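Long-range contacts in hypothetical protein Atu0240 (Agrobacterium tumefaciens str. C58, PDB 2GAX), which is of unknown function but is a DUF2000 protein, probably with a fold related to that of peptidyl-tRNA hydrolase 2: residues M1-R11 / V113-V124; T82-F90 / R99-P107. All coordinates share one frame; numbering follows the deposited sequence.

Interaction 1 of 2, residues M1-R11 / V113-V124; sequences MFDTKIAVILR and VGMALRADRKIV. With PO4 (phosphate ion), chain C.
R121 reaches back from the first turn of helix 121-127 over the N-terminal arm, its guanidinium meeting the backbone oxygen of F2 side-on: NH2 lies 2.8 Å and NE 2.9 Å from F2 O. NE sits on a lone pair of that oxygen and NH2 stands above the carbonyl plane; because both nitrogens share one oxygen, each bond is bent, 132° at the hydrogen. The bend at chi3 (103°) turns the group onto the arm; M1 CE then packs over one guanidinium face, and D3 OD1 makes a longer salt bridge to NH2. R121 N also donates to D3 O, at 2.9 Å.

Beyond this end, strands 4-11 and 113-120 pair antiparallel in the middle of the mixed sheet, with the bond from I9 N to M115 O nearly straight (177°). A7, I9, M115 and L117 share one face, where the I9 methyl CD1 lies 3.9 Å from L117 CD2, and V124 folds down so that its CG1 covers A7 CB at 4.0 Å. A small side chain suits A7, since V124 of helix 121-127 packs directly on it. On the face of I6 and R118, the extended R118 chain crosses I6 at a slant, CG touching I6 CG1. T4 OG1 sits over one face of the R118 guanidinium, at a poor angle for a bond, and donates to phosphate O3 at 2.6 Å; Q56 bonds to both T4 OG1 and R118 NE.

D3 N and T4 N also donate to the phosphate, and R118 NH2 lies 3.1 Å from its O1, at the guanidinium edge. The ion probably came from the crystallisation liquor, but two backbone N-H groups, a hydroxyl and a nearby arginine make this end of the strand pair well suited to an anion.

Interaction 2 of 2, residues T82-F90 / R99-P107; sequences TSLYIEEMF and RQVFSHFSP
I86 pushes its CD1 methyl between the two aromatic residues of the facing segment, 3.8 Å from F105 CD2 and 3.9 Å from F102 CA. Its other branch, CG2, meets the F102 ring obliquely, so a branched residue serves both phenylalanines. L84, two residues earlier on the same side of strand 83-86, brings CD2 to the ring edge at 3.8 Å from F102 CZ. From the following 3-10 turn, M89, a selenomethionine here, adds a Met-aromatic contact: its selenium lies 5.1 Å from the F102 ring centroid, well off the ring normal. V101 packs beside it, CG1 against M89 CG and CG2 3.8 Å from E88 CB.

The E88 chain bends at chi2 (76°) and places its carboxylate over one face of the F105 ring, the planes 32° apart, OE2 3.5 Å from F105 CZ.

Further out, the type I turn from F102 to F105 swings the second phenylalanine round to the strand, and S103 OG bonds back to Q100 O. Strand 83-86, an edge strand, is held by backbone bonds to strand 112-120. The core of the contact is apolar, and even the E88-F105 overlap probably rests on packing of CH2 groups, not on charge.

How the interactions relate
Interaction 2 is nested within the chain loop that interaction 1 closes, and their centres are about 19 Å apart. They meet through the sheet: strand 83-86 lies at its edge, next to strand 112-120, which in turn pairs with strand 4-11. V113 N probably donates to Y85 O at 2.8 Å, and V113 and G114 together face Y85 as a classic beta bulge. A salt bridge from R11 NH1 to E87 OE1, also 2.8 Å, ties the end of the N-terminal strand to the 3-10 turn of interaction 2. The phosphate belongs to interaction 1 alone, bound beside D3 and T4 at the other end of strand 4-11 from R11.

Interaction 1 of 2, residues M1-R11 / V113-V124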
loop_
_atom_site.group_PDB
_atom_site.type_symbol
_atom_site.label_atom_id
_atom_site.label_comp_id
_atom_site.label_asym_id
_atom_site.label_seq_id
_atom_site.Cartn_x
_atom_site.Cartn_y
_atom_site.Cartn_z
HETATM N N MSE A 1 -14.968 -10.300 10.401
HETATM C CA MSE A 1 -14.107 -9.319 11.129
HETATM C C MSE A 1 -12.709 -9.873 11.425
HETATM O O MSE A 1 -12.522 -11.081 11.604
HETATM C CB MSE A 1 -14.783 -8.871 12.415
HETATM C CG MSE A 1 -14.343 -7.507 12.873
HETATM SE SE MSE A 1 -14.851 -7.259 14.713
HETATM C CE MSE A 1 -13.724 -5.701 15.138
ATOM N N PHE A 2 -11.734 -8.975 11.490
ATOM C CA PHE A 2 -10.331 -9.366 11.443
ATOM C C PHE A 2 -9.529 -8.736 12.563
ATOM O O PHE A 2 -9.843 -7.630 12.999
ATOM C CB PHE A 2 -9.735 -8.942 10.095
ATOM C CG PHE A 2 -10.445 -9.523 8.909
ATOM C CD1 PHE A 2 -9.960 -10.665 8.291
ATOM C CD2 PHE A 2 -11.609 -8.931 8.416
ATOM C CE1 PHE A 2 -10.614 -11.215 7.194
ATOM C CE2 PHE A 2 -12.275 -9.470 7.323
ATOM C CZ PHE A 2 -11.776 -10.615 6.711
ATOM N N ASP A 3 -8.486 -9.437 13.009
ATOM C CA ASP A 3 -7.525 -8.879 13.967
ATOM C C ASP A 3 -6.735 -7.737 13.329
ATOM O O ASP A 3 -6.338 -6.782 14.010
ATOM C CB ASP A 3 -6.561 -9.956 14.472
ATOM C CG ASP A 3 -7.181 -10.859 15.529
ATOM O OD1 ASP A 3 -8.334 -10.608 15.955
ATOM O OD2 ASP A 3 -6.497 -11.819 15.947
ATOM N N THR A 4 -6.537 -7.833 12.015
ATOM C CA THR A 4 -5.737 -6.853 11.271
ATOM C C THR A 4 -6.583 -5.852 10.489
ATOM O O THR A 4 -7.810 -6.004 10.378
ATOM C CB THR A 4 -4.758 -7.544 10.289
ATOM O OG1 THR A 4 -5.499 -8.223 9.263
ATOM C CG2 THR A 4 -3.865 -8.535 11.030
ATOM N N LYS A 5 -5.902 -4.836 9.957
ATOM C CA LYS A 5 -6.483 -3.845 9.070
ATOM C C LYS A 5 -5.535 -3.635 7.882
ATOM O O LYS A 5 -4.317 -3.633 8.065
ATOM C CB LYS A 5 -6.666 -2.522 9.830
ATOM C CG LYS A 5 -7.142 -1.364 8.975
ATOM C CD LYS A 5 -7.156 -0.046 9.743
ATOM C CE LYS A 5 -7.319 1.110 8.762
ATOM N NZ LYS A 5 -7.561 2.466 9.377
ATOM N N ILE A 6 -6.098 -3.446 6.686
ATOM C CA ILE A 6 -5.317 -3.108 5.485
ATOM C C ILE A 6 -5.502 -1.629 5.152
ATOM O O ILE A 6 -6.622 -1.150 4.966
ATOM C CB ILE A 6 -5.697 -3.986 4.246
ATOM C CG1 ILE A 6 -5.501 -5.471 4.546
ATOM C CG2 ILE A 6 -4.847 -3.611 3.030
ATOM C CD1 ILE A 6 -5.979 -6.384 3.436
ATOM N N ALA A 7 -4.391 -0.905 5.086
ATOM C CA ALA A 7 -4.414 0.499 4.782
ATOM C C ALA A 7 -3.445 0.819 3.661
ATOM O O ALA A 7 -2.342 0.267 3.598
ATOM C CB ALA A 7 -4.082 1.312 6.014
ATOM N N VAL A 8 -3.886 1.704 2.774
ATOM C CA VAL A 8 -3.057 2.249 1.710
ATOM C C VAL A 8 -2.942 3.755 1.946
ATOM O O VAL A 8 -3.956 4.414 2.117
ATOM C CB VAL A 8 -3.727 2.023 0.336
ATOM C CG1 VAL A 8 -2.939 2.724 -0.778
ATOM C CG2 VAL A 8 -3.901 0.537 0.042
ATOM N N ILE A 9 -1.720 4.293 1.960
ATOM C CA ILE A 9 -1.493 5.736 2.122
ATOM C C ILE A 9 -0.726 6.320 0.929
ATOM O O ILE A 9 0.417 5.939 0.647
ATOM C CB ILE A 9 -0.745 6.122 3.448
ATOM C CG1 ILE A 9 -1.275 5.365 4.661
ATOM C CG2 ILE A 9 -0.837 7.633 3.719
ATOM C CD1 ILE A 9 -0.492 4.091 5.020
ATOM N N LEU A 10 -1.361 7.273 0.250
ATOM C CA LEU A 10 -0.816 7.879 -0.956
ATOM C C LEU A 10 -0.359 9.306 -0.710
ATOM O O LEU A 10 -0.864 9.981 0.182
ATOM C CB LEU A 10 -1.883 7.863 -2.058
ATOM C CG LEU A 10 -2.404 6.456 -2.391
ATOM C CD1 LEU A 10 -3.635 6.529 -3.274
ATOM C CD2 LEU A 10 -1.307 5.575 -3.028
ATOM N N ARG A 11 0.614 9.765 -1.483
ATOM C CA ARG A 11 1.016 11.169 -1.388
ATOM C C ARG A 11 -0.063 11.988 -2.100
ATOM O O ARG A 11 -0.403 11.686 -3.242
ATOM C CB ARG A 11 2.403 11.393 -2.001
ATOM C CG ARG A 11 3.077 12.675 -1.479
ATOM C CD ARG A 11 4.461 12.853 -2.060
ATOM N NE ARG A 11 4.437 13.196 -3.484
ATOM C CZ ARG A 11 5.504 13.146 -4.278
ATOM N NH1 ARG A 11 6.677 12.758 -3.799
ATOM N NH2 ARG A 11 5.408 13.468 -5.558
ATOM N N VAL A 113 5.846 7.885 -2.390
ATOM C CA VAL A 113 4.577 8.307 -2.975
ATOM C C VAL A 113 3.406 7.416 -2.544
ATOM O O VAL A 113 2.245 7.779 -2.709
ATOM C CB VAL A 113 4.673 8.462 -4.509
ATOM C CG1 VAL A 113 5.743 9.512 -4.852
ATOM C CG2 VAL A 113 5.005 7.122 -5.190
ATOM N N GLY A 114 3.710 6.260 -1.965
ATOM C CA GLY A 114 2.658 5.389 -1.444
ATOM C C GLY A 114 3.221 4.296 -0.569
ATOM O O GLY A 114 4.364 3.892 -0.742
HETATM N N MSE A 115 2.402 3.837 0.369
HETATM C CA MSE A 115 2.717 2.703 1.228
HETATM C C MSE A 115 1.429 1.969 1.551
HETATM O O MSE A 115 0.363 2.584 1.660
HETATM C CB MSE A 115 3.376 3.163 2.526
HETATM C CG MSE A 115 3.870 2.026 3.418
HETATM SE SE MSE A 115 4.642 2.700 5.114
HETATM C CE MSE A 115 3.116 2.425 6.301
ATOM N N ALA A 116 1.519 0.655 1.687
ATOM C CA ALA A 116 0.398 -0.125 2.185
ATOM C C ALA A 116 0.910 -1.055 3.230
ATOM O O ALA A 116 2.037 -1.544 3.143
ATOM C CB ALA A 116 -0.267 -0.939 1.086
ATOM N N LEU A 117 0.041 -1.357 4.178
ATOM C CA LEU A 117 0.371 -2.306 5.230
ATOM C C LEU A 117 -0.865 -3.086 5.654
ATOM O O LEU A 117 -2.008 -2.632 5.458
ATOM C CB LEU A 117 0.991 -1.571 6.419
ATOM C CG LEU A 117 0.126 -0.702 7.346
ATOM C CD1 LEU A 117 0.844 -0.493 8.699
ATOM C CD2 LEU A 117 -0.270 0.635 6.711
ATOM N N ARG A 118 -0.615 -4.265 6.213
ATOM C CA ARG A 118 -1.614 -5.070 6.889
ATOM C C ARG A 118 -0.997 -5.472 8.226
ATOM O O ARG A 118 0.030 -6.166 8.259
ATOM C CB ARG A 118 -1.947 -6.320 6.085
ATOM C CG ARG A 118 -2.873 -7.304 6.812
ATOM C CD ARG A 118 -3.154 -8.521 5.939
ATOM N NE ARG A 118 -4.230 -9.337 6.495
ATOM C CZ ARG A 118 -4.060 -10.267 7.436
ATOM N NH1 ARG A 118 -2.846 -10.535 7.913
ATOM N NH2 ARG A 118 -5.110 -10.954 7.875
ATOM N N ALA A 119 -1.618 -5.035 9.317
ATOM C CA ALA A 119 -1.116 -5.342 10.654
ATOM C C ALA A 119 -2.231 -5.263 11.690
ATOM O O ALA A 119 -3.316 -4.746 11.405
ATOM C CB ALA A 119 -0.002 -4.389 11.028
ATOM N N ASP A 120 -1.959 -5.770 12.893
ATOM C CA ASP A 120 -2.947 -5.709 13.967
ATOM C C ASP A 120 -3.570 -4.329 14.011
ATOM O O ASP A 120 -2.877 -3.315 13.976
ATOM C CB ASP A 120 -2.358 -6.125 15.319
ATOM C CG ASP A 120 -2.539 -7.621 15.604
ATOM O OD1 ASP A 120 -2.962 -7.964 16.735
ATOM O OD2 ASP A 120 -2.286 -8.461 14.703
ATOM N N ARG A 121 -4.894 -4.308 14.051
ATOM C CA ARG A 121 -5.664 -3.077 13.840
ATOM C C ARG A 121 -5.202 -1.864 14.645
ATOM O O ARG A 121 -5.089 -0.764 14.094
ATOM C CB ARG A 121 -7.170 -3.343 14.012
ATOM C CG ARG A 121 -7.588 -3.973 15.349
ATOM C CD ARG A 121 -9.065 -4.347 15.337
ATOM N NE ARG A 121 -9.306 -5.777 15.159
ATOM C CZ ARG A 121 -9.942 -6.549 16.039
ATOM N NH1 ARG A 121 -10.419 -6.030 17.163
ATOM N NH2 ARG A 121 -10.112 -7.843 15.788
ATOM N N LYS A 122 -4.912 -2.059 15.932
ATOM C CA LYS A 122 -4.514 -0.947 16.817
ATOM C C LYS A 122 -3.153 -0.351 16.416
ATOM O O LYS A 122 -2.954 0.873 16.452
ATOM C CB LYS A 122 -4.516 -1.393 18.288
ATOM C CG LYS A 122 -5.858 -1.993 18.766
ATOM C CD LYS A 122 -5.968 -2.070 20.299
ATOM C CE LYS A 122 -6.267 -0.690 20.928
ATOM N NZ LYS A 122 -7.723 -0.298 20.867
ATOM N N ILE A 123 -2.242 -1.233 16.010
ATOM C CA ILE A 123 -0.927 -0.863 15.499
ATOM C C ILE A 123 -1.036 -0.006 14.226
ATOM O O ILE A 123 -0.371 1.027 14.122
ATOM C CB ILE A 123 -0.035 -2.130 15.271
ATOM C CG1 ILE A 123 0.515 -2.626 16.616
ATOM C CG2 ILE A 123 1.131 -1.833 14.332
ATOM C CD1 ILE A 123 0.974 -4.083 16.630
ATOM N N VAL A 124 -1.878 -0.437 13.277
ATOM C CA VAL A 124 -2.095 0.311 12.028
ATOM C C VAL A 124 -2.534 1.756 12.282
ATOM O O VAL A 124 -2.021 2.682 11.654
ATOM C CB VAL A 124 -3.102 -0.401 11.089
ATOM C CG1 VAL A 124 -3.434 0.469 9.880
ATOM C CG2 VAL A 124 -2.540 -1.741 10.633
HETATM P P PO4 C . -6.763 -11.611 10.973
HETATM O O1 PO4 C . -6.985 -12.523 9.787
HETATM O O2 PO4 C . -7.917 -11.753 11.940
HETATM O O3 PO4 C . -6.677 -10.182 10.520
HETATM O O4 PO4 C . -5.489 -12.004 11.685
#

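Interaction 2 of 2, residues T82-F90 / R99-P107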
loop_
_atom_site.group_PDB
_atom_site.type_symbol
_atom_site.label_atom_id
_atom_site.label_comp_id
_atom_site.label_asym_id
_atom_site.label_seq_id
_atom_site.Cartn_x
_atom_site.Cartn_y
_atom_site.Cartn_z
ATOM N N THR A 82 6.194 -3.637 4.846
ATOM C CA THR A 82 5.177 -2.895 4.092
ATOM C C THR A 82 5.408 -3.011 2.593
ATOM O O THR A 82 6.488 -3.395 2.169
ATOM C CB THR A 82 5.197 -1.387 4.460
ATOM O OG1 THR A 82 6.510 -0.841 4.239
ATOM C CG2 THR A 82 4.779 -1.168 5.903
ATOM N N SER A 83 4.392 -2.708 1.794
ATOM C CA SER A 83 4.635 -2.369 0.381
ATOM C C SER A 83 4.993 -0.889 0.302
ATOM O O SER A 83 4.409 -0.079 1.007
ATOM C CB SER A 83 3.389 -2.628 -0.465
ATOM O OG SER A 83 2.935 -3.952 -0.276
ATOM N N LEU A 84 5.935 -0.537 -0.570
ATOM C CA LEU A 84 6.428 0.836 -0.668
ATOM C C LEU A 84 6.739 1.197 -2.113
ATOM O O LEU A 84 7.235 0.365 -2.880
ATOM C CB LEU A 84 7.664 1.049 0.204
ATOM C CG LEU A 84 7.910 2.488 0.689
ATOM C CD1 LEU A 84 6.938 2.917 1.761
ATOM C CD2 LEU A 84 9.346 2.680 1.142
ATOM N N TYR A 85 6.439 2.444 -2.459
ATOM C CA TYR A 85 6.582 2.956 -3.822
ATOM C C TYR A 85 7.152 4.366 -3.686
ATOM O O TYR A 85 6.580 5.200 -2.977
ATOM C CB TYR A 85 5.194 2.996 -4.476
ATOM C CG TYR A 85 5.143 3.030 -5.993
ATOM C CD1 TYR A 85 4.470 2.028 -6.706
ATOM C CD2 TYR A 85 5.751 4.066 -6.720
ATOM C CE1 TYR A 85 4.411 2.054 -8.113
ATOM C CE2 TYR A 85 5.686 4.104 -8.106
ATOM C CZ TYR A 85 5.026 3.103 -8.791
ATOM O OH TYR A 85 4.965 3.165 -10.167
ATOM N N ILE A 86 8.297 4.613 -4.321
ATOM C CA ILE A 86 8.956 5.927 -4.284
ATOM C C ILE A 86 8.792 6.631 -5.633
ATOM O O ILE A 86 8.529 5.988 -6.641
ATOM C CB ILE A 86 10.475 5.861 -3.891
ATOM C CG1 ILE A 86 11.308 5.089 -4.934
ATOM C CG2 ILE A 86 10.659 5.235 -2.498
ATOM C CD1 ILE A 86 12.820 5.308 -4.804
ATOM N N GLU A 87 8.948 7.953 -5.628
ATOM C CA GLU A 87 8.741 8.782 -6.812
ATOM C C GLU A 87 9.567 8.342 -8.023
ATOM O O GLU A 87 9.071 8.336 -9.155
ATOM C CB GLU A 87 9.056 10.239 -6.475
ATOM C CG GLU A 87 8.559 11.254 -7.516
ATOM C CD GLU A 87 8.841 12.690 -7.101
ATOM O OE1 GLU A 87 8.453 13.073 -5.986
ATOM O OE2 GLU A 87 9.474 13.428 -7.895
ATOM N N GLU A 88 10.821 7.969 -7.775
ATOM C CA GLU A 88 11.744 7.618 -8.839
ATOM C C GLU A 88 11.296 6.388 -9.603
ATOM O O GLU A 88 11.704 6.200 -10.740
ATOM C CB GLU A 88 13.160 7.418 -8.304
ATOM C CG GLU A 88 13.915 8.694 -7.966
ATOM C CD GLU A 88 13.487 9.354 -6.665
ATOM O OE1 GLU A 88 12.663 8.788 -5.906
ATOM O OE2 GLU A 88 13.995 10.453 -6.395
HETATM N N MSE A 89 10.450 5.557 -8.990
HETATM C CA MSE A 89 9.949 4.349 -9.659
HETATM C C MSE A 89 8.983 4.627 -10.822
HETATM O O MSE A 89 8.640 3.719 -11.576
HETATM C CB MSE A 89 9.333 3.380 -8.645
HETATM C CG MSE A 89 10.386 2.749 -7.766
HETATM SE SE MSE A 89 9.633 1.878 -6.182
HETATM C CE MSE A 89 8.273 0.748 -7.023
ATOM N N PHE A 90 8.549 5.877 -10.943
ATOM C CA PHE A 90 7.765 6.331 -12.099
ATOM C C PHE A 90 8.603 6.452 -13.371
ATOM O O PHE A 90 8.046 6.566 -14.464
ATOM C CB PHE A 90 7.106 7.686 -11.801
ATOM C CG PHE A 90 5.884 7.591 -10.934
ATOM C CD1 PHE A 90 4.828 6.762 -11.288
ATOM C CD2 PHE A 90 5.774 8.357 -9.774
ATOM C CE1 PHE A 90 3.684 6.682 -10.486
ATOM C CE2 PHE A 90 4.630 8.275 -8.960
ATOM C CZ PHE A 90 3.600 7.436 -9.317
ATOM N N ARG A 99 13.683 -1.775 -8.457
ATOM C CA ARG A 99 14.324 -2.316 -7.244
ATOM C C ARG A 99 15.714 -1.709 -7.064
ATOM O O ARG A 99 16.108 -1.389 -5.942
ATOM C CB ARG A 99 14.371 -3.838 -7.251
ATOM C CG ARG A 99 13.028 -4.491 -6.922
ATOM C CD ARG A 99 13.159 -5.983 -6.686
ATOM N NE ARG A 99 13.554 -6.701 -7.891
ATOM C CZ ARG A 99 14.792 -7.124 -8.157
ATOM N NH1 ARG A 99 15.789 -6.916 -7.307
ATOM N NH2 ARG A 99 15.045 -7.758 -9.297
ATOM N N GLN A 100 16.422 -1.495 -8.179
ATOM C CA GLN A 100 17.745 -0.840 -8.152
ATOM C C GLN A 100 17.682 0.580 -7.608
ATOM O O GLN A 100 18.399 0.905 -6.663
ATOM C CB GLN A 100 18.425 -0.867 -9.536
ATOM C CG GLN A 100 19.855 -0.300 -9.574
ATOM C CD GLN A 100 20.912 -1.324 -9.187
ATOM O OE1 GLN A 100 21.423 -1.317 -8.059
ATOM N NE2 GLN A 100 21.237 -2.222 -10.119
ATOM N N VAL A 101 16.826 1.422 -8.196
ATOM C CA VAL A 101 16.681 2.809 -7.747
ATOM C C VAL A 101 16.139 2.898 -6.316
ATOM O O VAL A 101 16.562 3.746 -5.537
ATOM C CB VAL A 101 15.830 3.676 -8.731
ATOM C CG1 VAL A 101 14.340 3.515 -8.486
ATOM C CG2 VAL A 101 16.209 5.131 -8.597
ATOM N N PHE A 102 15.202 2.016 -5.987
ATOM C CA PHE A 102 14.698 1.903 -4.628
ATOM C C PHE A 102 15.843 1.755 -3.609
ATOM O O PHE A 102 15.785 2.321 -2.521
ATOM C CB PHE A 102 13.750 0.705 -4.524
ATOM C CG PHE A 102 13.022 0.618 -3.222
ATOM C CD1 PHE A 102 11.861 1.362 -3.015
ATOM C CD2 PHE A 102 13.475 -0.229 -2.209
ATOM C CE1 PHE A 102 11.160 1.270 -1.827
ATOM C CE2 PHE A 102 12.795 -0.308 -1.007
ATOM C CZ PHE A 102 11.641 0.435 -0.803
ATOM N N SER A 103 16.866 0.989 -3.974
ATOM C CA SER A 103 18.010 0.723 -3.075
ATOM C C SER A 103 18.930 1.944 -2.902
ATOM O O SER A 103 19.851 1.918 -2.073
ATOM C CB SER A 103 18.811 -0.500 -3.562
ATOM O OG SER A 103 19.626 -0.187 -4.690
ATOM N N HIS A 104 18.682 3.002 -3.689
ATOM C CA HIS A 104 19.492 4.229 -3.636
ATOM C C HIS A 104 19.042 5.193 -2.551
ATOM O O HIS A 104 19.698 6.221 -2.319
ATOM C CB HIS A 104 19.513 4.943 -4.998
ATOM C CG HIS A 104 20.204 4.163 -6.076
ATOM N ND1 HIS A 104 20.159 4.527 -7.402
ATOM C CD2 HIS A 104 20.942 3.028 -6.022
ATOM C CE1 HIS A 104 20.850 3.659 -8.120
ATOM N NE2 HIS A 104 21.340 2.742 -7.305
ATOM N N PHE A 105 17.929 4.866 -1.885
ATOM C CA PHE A 105 17.359 5.716 -0.847
ATOM C C PHE A 105 17.107 4.978 0.457
ATOM O O PHE A 105 16.980 3.746 0.485
ATOM C CB PHE A 105 16.065 6.396 -1.335
ATOM C CG PHE A 105 16.255 7.207 -2.586
ATOM C CD1 PHE A 105 16.532 8.568 -2.508
ATOM C CD2 PHE A 105 16.209 6.601 -3.837
ATOM C CE1 PHE A 105 16.729 9.326 -3.680
ATOM C CE2 PHE A 105 16.416 7.349 -5.018
ATOM C CZ PHE A 105 16.690 8.700 -4.926
ATOM N N SER A 106 17.030 5.762 1.529
ATOM C CA SER A 106 16.774 5.277 2.879
ATOM C C SER A 106 15.543 6.053 3.378
ATOM O O SER A 106 15.140 7.011 2.730
ATOM C CB SER A 106 17.996 5.556 3.752
ATOM O OG SER A 106 18.210 6.961 3.837
ATOM N N PRO A 107 14.912 5.629 4.493
ATOM C CA PRO A 107 13.705 6.330 4.967
ATOM C C PRO A 107 13.873 7.831 5.217
ATOM O O PRO A 107 12.913 8.588 5.039
ATOM C CB PRO A 107 13.356 5.600 6.265
ATOM C CG PRO A 107 13.926 4.246 6.079
ATOM C CD PRO A 107 15.212 4.454 5.330
#